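Local coordinates for sugar phosphate isomerase/epimerase (Parabacteroides distasonis, PDB 3OBE), which probably acts as an isomerase or epimerase of sugar phosphates, built on a xylose isomerase-like TIM barrel, at residues P229-F240 with N261-I269. Numbering follows the deposited sequence.
Sequences PVEWMENYPNRF and NIFKKAYEI
E234 and K265 form the one salt bridge between 229-240 and 261-269: K265 NZ lies 2.6 Å from E234 OE1, which it meets from above the carboxylate, 48° out of its plane. K265 NZ also donates to E268 OE1 at 3.0 Å, on the syn side of that carboxylate but tilted out of its plane. E234 OE1 and E268 OE1 are 4.4 Å apart, and a water that donates to both completes the network, so the lysine and the water probably offset the repulsion between the acids. Bends at chi2 and chi3 of K265 carry NZ out to E234 OE1, while K265 CE passes 3.7 Å from V230 CG1 and the two side chains cross at about a right angle.

Beneath this exposed network, selenomethionine M233 is a knob in a hole formed by I262, K265, A266 and I269. In one of its two conformers the chain bends at chi3 (73°), and M233 CE then lies 3.6 Å from A266 CB, against the backbone of the facing helix. V230 CG2 packs on I262 CG1, and P229 meets the I262 tip. At the other end, I269 turns CD1 to 3.9 Å from M233 CB, and its CG2 lies against the ring of P237. L217 of strand 213-218 also touches M233, placing the knob over the sheet.

With axes 9.7 Å apart and only 8° from parallel, helices 229-235 and 261-269 pack as neighbours, each joined to strand 240-245 in sequence: successive outer helices of a beta/alpha TIM barrel.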
ATOM      1  N   PRO A 229       3.491  15.634   1.736  1.00 16.75           N
ATOM      2  CA  PRO A 229       2.536  14.750   1.074  1.00 16.78           C
ATOM      3  C   PRO A 229       1.212  15.430   0.706  1.00 16.52           C
ATOM      4  O   PRO A 229       0.578  15.054  -0.307  1.00 16.50           O
ATOM      5  CB  PRO A 229       2.332  13.622   2.092  1.00 16.53           C
ATOM      6  CG  PRO A 229       2.825  14.150   3.375  1.00 16.80           C
ATOM      7  CD  PRO A 229       3.837  15.160   3.089  1.00 16.83           C
ATOM      8  N   VAL A 230       0.836  16.462   1.442  1.00 18.09           N
ATOM      9  CA  VAL A 230      -0.391  17.193   1.139  1.00 17.77           C
ATOM     10  C   VAL A 230      -0.264  17.891  -0.221  1.00 18.88           C
ATOM     11  O   VAL A 230      -1.219  17.944  -0.997  1.00 19.26           O
ATOM     12  CB  VAL A 230      -0.787  18.141   2.270  1.00 19.26           C
ATOM     13  CG1 VAL A 230      -1.901  19.061   1.820  1.00 22.49           C
ATOM     14  CG2 VAL A 230      -1.191  17.294   3.494  1.00 19.25           C
ATOM     15  N   GLU A 231       0.942  18.376  -0.517  1.00 18.74           N
ATOM     16  CA  GLU A 231       1.214  19.038  -1.787  1.00 19.40           C
ATOM     17  C   GLU A 231       1.070  18.048  -2.950  1.00 18.13           C
ATOM     18  O   GLU A 231       0.497  18.391  -3.994  1.00 17.69           O
ATOM     19  CB  GLU A 231       2.599  19.678  -1.799  1.00 20.83           C
ATOM     20  CG  GLU A 231       2.777  20.619  -2.953  1.00 23.77           C
ATOM     21  CD  GLU A 231       4.146  21.320  -2.950  1.00 29.71           C
ATOM     22  OE1 GLU A 231       4.963  21.050  -2.037  1.00 28.03           O
ATOM     23  OE2 GLU A 231       4.406  22.110  -3.884  1.00 31.77           O
ATOM     24  N   TRP A 232       1.618  16.852  -2.784  1.00 17.21           N
ATOM     25  CA  TRP A 232       1.465  15.807  -3.796  1.00 16.83           C
ATOM     26  C   TRP A 232      -0.012  15.443  -4.031  1.00 17.80           C
ATOM     27  O   TRP A 232      -0.444  15.347  -5.177  1.00 18.38           O
ATOM     28  CB  TRP A 232       2.325  14.599  -3.482  1.00 16.31           C
ATOM     29  CG  TRP A 232       3.740  14.885  -3.741  1.00 15.21           C
ATOM     30  CD1 TRP A 232       4.617  15.520  -2.910  1.00 18.32           C
ATOM     31  CD2 TRP A 232       4.464  14.602  -4.948  1.00 14.38           C
ATOM     32  NE1 TRP A 232       5.843  15.630  -3.505  1.00 16.98           N
ATOM     33  CE2 TRP A 232       5.775  15.083  -4.765  1.00 16.01           C
ATOM     34  CE3 TRP A 232       4.121  14.012  -6.187  1.00 16.04           C
ATOM     35  CZ2 TRP A 232       6.760  14.960  -5.756  1.00 15.11           C
ATOM     36  CZ3 TRP A 232       5.100  13.917  -7.185  1.00 15.83           C
ATOM     37  CH2 TRP A 232       6.387  14.365  -6.954  1.00 14.88           C
HETATM   38  N   MSE A 233      -0.757  15.269  -2.941  0.50 17.47           N
HETATM   39  CA  MSE A 233      -2.189  14.966  -2.996  0.50 18.19           C
HETATM   40  C   MSE A 233      -2.970  16.069  -3.709  0.50 19.40           C
HETATM   41  O   MSE A 233      -3.826  15.798  -4.561  0.50 19.43           O
HETATM   42  CB  MSE A 233      -2.713  14.698  -1.569  0.50 17.61           C
HETATM   43  CG  MSE A 233      -2.090  13.453  -0.908  0.50 15.84           C
HETATM   44 SE   MSE A 233      -2.276  13.437   1.046  0.38 13.48          SE
HETATM   45  CE  MSE A 233      -4.172  13.034   1.269  0.50 16.98           C
ATOM     46  N   GLU A 234      -2.640  17.328  -3.413  1.00 20.21           N
ATOM     47  CA  GLU A 234      -3.270  18.461  -4.050  1.00 21.66           C
ATOM     48  C   GLU A 234      -2.949  18.544  -5.545  1.00 20.38           C
ATOM     49  O   GLU A 234      -3.788  18.965  -6.339  1.00 22.56           O
ATOM     50  CB  GLU A 234      -2.827  19.758  -3.344  1.00 22.60           C
ATOM     51  CG  GLU A 234      -3.426  20.968  -3.879  1.00 29.92           C
ATOM     52  CD  GLU A 234      -4.996  21.004  -3.735  1.00 35.43           C
ATOM     53  OE1 GLU A 234      -5.641  20.284  -2.879  1.00 37.18           O
ATOM     54  OE2 GLU A 234      -5.557  21.772  -4.516  1.00 38.63           O
ATOM     55  N   ASN A 235      -1.755  18.114  -5.946  0.50 18.97           N
ATOM     56  CA  ASN A 235      -1.388  18.247  -7.343  0.50 18.78           C
ATOM     57  C   ASN A 235      -1.874  17.099  -8.224  0.50 17.45           C
ATOM     58  O   ASN A 235      -1.967  17.264  -9.435  0.50 18.42           O
ATOM     59  CB  ASN A 235       0.113  18.409  -7.472  0.50 18.89           C
ATOM     60  CG  ASN A 235       0.577  19.780  -7.028  0.50 20.26           C
ATOM     61  OD1 ASN A 235      -0.232  20.713  -6.865  0.50 20.38           O
ATOM     62  ND2 ASN A 235       1.887  19.923  -6.857  0.50 21.21           N
ATOM     63  N   TYR A 236      -2.168  15.956  -7.618  1.00 17.01           N
ATOM     64  CA  TYR A 236      -2.583  14.742  -8.352  1.00 14.96           C
ATOM     65  C   TYR A 236      -3.763  14.098  -7.638  1.00 16.14           C
ATOM     66  O   TYR A 236      -3.728  12.940  -7.225  1.00 15.78           O
ATOM     67  CB  TYR A 236      -1.415  13.749  -8.481  1.00 15.28           C
ATOM     68  CG  TYR A 236      -0.198  14.339  -9.111  1.00 14.03           C
ATOM     69  CD1 TYR A 236      -0.049  14.327 -10.463  1.00 16.83           C
ATOM     70  CD2 TYR A 236       0.794  14.933  -8.335  1.00 17.67           C
ATOM     71  CE1 TYR A 236       1.069  14.881 -11.044  1.00 18.17           C
ATOM     72  CE2 TYR A 236       1.951  15.496  -8.923  1.00 18.01           C
ATOM     73  CZ  TYR A 236       2.055  15.474 -10.275  1.00 20.88           C
ATOM     74  OH  TYR A 236       3.209  16.025 -10.899  1.00 21.42           O
ATOM     75  N   PRO A 237      -4.888  14.858  -7.539  1.00 16.52           N
ATOM     76  CA  PRO A 237      -5.926  14.467  -6.593  1.00 18.33           C
ATOM     77  C   PRO A 237      -6.658  13.181  -6.966  1.00 18.98           C
ATOM     78  O   PRO A 237      -7.133  12.475  -6.078  1.00 21.02           O
ATOM     79  CB  PRO A 237      -6.875  15.648  -6.631  1.00 18.31           C
ATOM     80  CG  PRO A 237      -6.624  16.371  -7.858  1.00 19.15           C
ATOM     81  CD  PRO A 237      -5.131  16.158  -8.122  1.00 18.45           C
ATOM     82  N   ASN A 238      -6.706  12.883  -8.266  1.00 19.24           N
ATOM     83  CA  ASN A 238      -7.410  11.696  -8.742  1.00 19.03           C
ATOM     84  C   ASN A 238      -6.499  10.496  -8.849  1.00 19.28           C
ATOM     85  O   ASN A 238      -6.965   9.404  -9.173  1.00 20.67           O
ATOM     86  CB  ASN A 238      -8.055  11.968 -10.119  1.00 20.50           C
ATOM     87  CG  ASN A 238      -7.039  12.376 -11.188  1.00 23.55           C
ATOM     88  OD1 ASN A 238      -6.054  13.112 -10.914  1.00 24.25           O
ATOM     89  ND2 ASN A 238      -7.285  11.942 -12.422  1.00 25.38           N
ATOM     90  N   ARG A 239      -5.221  10.657  -8.548  1.00 15.91           N
ATOM     91  CA  ARG A 239      -4.251   9.552  -8.723  1.00 14.98           C
ATOM     92  C   ARG A 239      -3.894   8.798  -7.433  1.00 15.50           C
ATOM     93  O   ARG A 239      -3.631   7.603  -7.454  1.00 14.56           O
ATOM     94  CB  ARG A 239      -2.961  10.065  -9.332  1.00 15.11           C
ATOM     95  CG  ARG A 239      -3.102  10.871 -10.617  1.00 15.45           C
ATOM     96  CD  ARG A 239      -3.906  10.228 -11.713  1.00 16.52           C
ATOM     97  NE  ARG A 239      -3.429   8.895 -12.033  1.00 14.98           N
ATOM     98  CZ  ARG A 239      -2.350   8.656 -12.769  1.00 15.83           C
ATOM     99  NH1 ARG A 239      -1.629   9.656 -13.247  1.00 15.53           N
ATOM    100  NH2 ARG A 239      -2.004   7.402 -13.017  1.00 15.20           N
ATOM    101  N   PHE A 240      -3.907   9.512  -6.304  1.00 16.48           N
ATOM    102  CA  PHE A 240      -3.612   8.928  -5.015  1.00 15.98           C
ATOM    103  C   PHE A 240      -4.884   8.384  -4.419  1.00 17.16           C
ATOM    104  O   PHE A 240      -5.626   9.114  -3.757  1.00 20.17           O
ATOM    105  CB  PHE A 240      -2.939  10.003  -4.151  1.00 15.79           C
ATOM    106  CG  PHE A 240      -1.576  10.357  -4.617  1.00 17.77           C
ATOM    107  CD1 PHE A 240      -0.598   9.381  -4.680  1.00 15.27           C
ATOM    108  CD2 PHE A 240      -1.232  11.651  -5.010  1.00 18.83           C
ATOM    109  CE1 PHE A 240       0.689   9.684  -5.115  1.00 15.72           C
ATOM    110  CE2 PHE A 240       0.040  11.918  -5.454  1.00 15.65           C
ATOM    111  CZ  PHE A 240       0.987  10.960  -5.482  1.00 15.84           C
ATOM    112  N   ASN A 261      -3.885  17.329   8.828  1.00 18.76           N
ATOM    113  CA  ASN A 261      -3.878  17.844   7.453  1.00 18.42           C
ATOM    114  C   ASN A 261      -3.878  16.800   6.369  1.00 17.62           C
ATOM    115  O   ASN A 261      -4.479  17.018   5.326  1.00 18.12           O
ATOM    116  CB  ASN A 261      -2.718  18.789   7.228  1.00 18.90           C
ATOM    117  CG  ASN A 261      -2.916  20.130   7.896  1.00 20.04           C
ATOM    118  OD1 ASN A 261      -4.022  20.535   8.334  1.00 21.47           O
ATOM    119  ND2 ASN A 261      -1.820  20.868   7.984  1.00 22.28           N
ATOM    120  N   ILE A 262      -3.165  15.691   6.590  1.00 16.53           N
ATOM    121  CA  ILE A 262      -3.137  14.577   5.645  1.00 16.28           C
ATOM    122  C   ILE A 262      -4.529  13.995   5.452  1.00 16.56           C
ATOM    123  O   ILE A 262      -4.990  13.833   4.307  1.00 15.42           O
ATOM    124  CB  ILE A 262      -2.121  13.514   6.080  1.00 16.07           C
ATOM    125  CG1 ILE A 262      -0.699  14.057   5.883  1.00 18.47           C
ATOM    126  CG2 ILE A 262      -2.331  12.180   5.358  1.00 14.72           C
ATOM    127  CD1 ILE A 262       0.373  13.280   6.609  1.00 14.88           C
ATOM    128  N   PHE A 263      -5.217  13.761   6.559  1.00 16.68           N
ATOM    129  CA  PHE A 263      -6.580  13.231   6.487  1.00 16.89           C
ATOM    130  C   PHE A 263      -7.576  14.230   5.914  1.00 18.60           C
ATOM    131  O   PHE A 263      -8.374  13.860   5.075  1.00 19.73           O
ATOM    132  CB  PHE A 263      -7.016  12.712   7.851  1.00 17.35           C
ATOM    133  CG  PHE A 263      -6.564  11.315   8.108  1.00 14.92           C
ATOM    134  CD1 PHE A 263      -7.230  10.223   7.581  1.00 16.80           C
ATOM    135  CD2 PHE A 263      -5.425  11.089   8.860  1.00 16.35           C
ATOM    136  CE1 PHE A 263      -6.748   8.961   7.794  1.00 16.26           C
ATOM    137  CE2 PHE A 263      -4.986   9.860   9.072  1.00 14.49           C
ATOM    138  CZ  PHE A 263      -5.626   8.785   8.546  1.00 14.44           C
ATOM    139  N   LYS A 264      -7.479  15.501   6.279  1.00 18.20           N
ATOM    140  CA  LYS A 264      -8.315  16.528   5.666  1.00 20.50           C
ATOM    141  C   LYS A 264      -8.171  16.521   4.143  1.00 19.87           C
ATOM    142  O   LYS A 264      -9.179  16.509   3.438  1.00 20.10           O
ATOM    143  CB  LYS A 264      -7.971  17.915   6.247  1.00 20.73           C
ATOM    144  CG  LYS A 264      -8.795  19.057   5.706  1.00 25.54           C
ATOM    145  CD  LYS A 264      -8.241  20.418   6.259  1.00 27.00           C
ATOM    146  N   LYS A 265      -6.934  16.469   3.637  1.00 19.87           N
ATOM    147  CA  LYS A 265      -6.730  16.488   2.202  1.00 19.28           C
ATOM    148  C   LYS A 265      -7.206  15.170   1.572  1.00 18.70           C
ATOM    149  O   LYS A 265      -7.758  15.171   0.468  1.00 18.71           O
ATOM    150  CB  LYS A 265      -5.259  16.691   1.856  1.00 19.23           C
ATOM    151  CG  LYS A 265      -5.017  16.901   0.350  1.00 20.42           C
ATOM    152  CD  LYS A 265      -5.792  18.084  -0.250  1.00 22.58           C
ATOM    153  CE  LYS A 265      -5.298  19.431   0.287  1.00 25.94           C
ATOM    154  NZ  LYS A 265      -5.979  20.601  -0.278  1.00 31.47           N
ATOM    155  N   ALA A 266      -6.997  14.062   2.287  1.00 17.01           N
ATOM    156  CA  ALA A 266      -7.404  12.739   1.794  1.00 16.95           C
ATOM    157  C   ALA A 266      -8.884  12.716   1.500  1.00 19.17           C
ATOM    158  O   ALA A 266      -9.313  12.192   0.454  1.00 20.51           O
ATOM    159  CB  ALA A 266      -7.059  11.635   2.837  1.00 16.95           C
ATOM    160  N   TYR A 267      -9.675  13.248   2.427  1.00 20.47           N
ATOM    161  CA  TYR A 267     -11.124  13.276   2.204  1.00 21.80           C
ATOM    162  C   TYR A 267     -11.534  14.237   1.121  1.00 23.28           C
ATOM    163  O   TYR A 267     -12.526  13.973   0.422  1.00 26.38           O
ATOM    164  CB  TYR A 267     -11.907  13.486   3.488  1.00 22.70           C
ATOM    165  CG  TYR A 267     -11.559  12.403   4.474  1.00 21.71           C
ATOM    166  CD1 TYR A 267     -11.675  11.064   4.118  1.00 25.00           C
ATOM    167  CD2 TYR A 267     -11.127  12.714   5.771  1.00 21.84           C
ATOM    168  CE1 TYR A 267     -11.373  10.063   5.039  1.00 24.98           C
ATOM    169  CE2 TYR A 267     -10.818  11.753   6.657  1.00 22.05           C
ATOM    170  CZ  TYR A 267     -10.925  10.425   6.301  1.00 23.58           C
ATOM    171  OH  TYR A 267     -10.610   9.429   7.212  1.00 27.60           O
ATOM    172  N   GLU A 268     -10.814  15.349   0.988  1.00 23.05           N
ATOM    173  CA  GLU A 268     -11.042  16.270  -0.111  1.00 25.04           C
ATOM    174  C   GLU A 268     -10.841  15.624  -1.451  1.00 24.40           C
ATOM    175  O   GLU A 268     -11.653  15.825  -2.346  1.00 25.76           O
ATOM    176  CB  GLU A 268     -10.160  17.524  -0.022  1.00 25.77           C
ATOM    177  CG  GLU A 268     -10.518  18.518   1.049  1.00 31.41           C
ATOM    178  CD  GLU A 268      -9.489  19.669   1.108  1.00 36.65           C
ATOM    179  OE1 GLU A 268      -8.863  19.999   0.072  1.00 38.26           O
ATOM    180  OE2 GLU A 268      -9.294  20.229   2.205  1.00 44.32           O
ATOM    181  N   ILE A 269      -9.757  14.866  -1.613  1.00 22.71           N
ATOM    182  CA  ILE A 269      -9.441  14.267  -2.896  1.00 22.29           C
ATOM    183  C   ILE A 269     -10.179  12.960  -3.116  1.00 22.68           C
ATOM    184  O   ILE A 269     -10.216  12.503  -4.222  1.00 25.54           O
ATOM    185  CB  ILE A 269      -7.928  14.116  -3.152  1.00 20.01           C
ATOM    186  CG1 ILE A 269      -7.269  13.021  -2.310  1.00 18.33           C
ATOM    187  CG2 ILE A 269      -7.224  15.471  -2.828  1.00 20.15           C
ATOM    188  CD1 ILE A 269      -5.849  12.692  -2.770  1.00 15.94           C
TER
HETATM  189  O   HOH W   1      -8.616  19.580  -2.779  1.00 45.66           O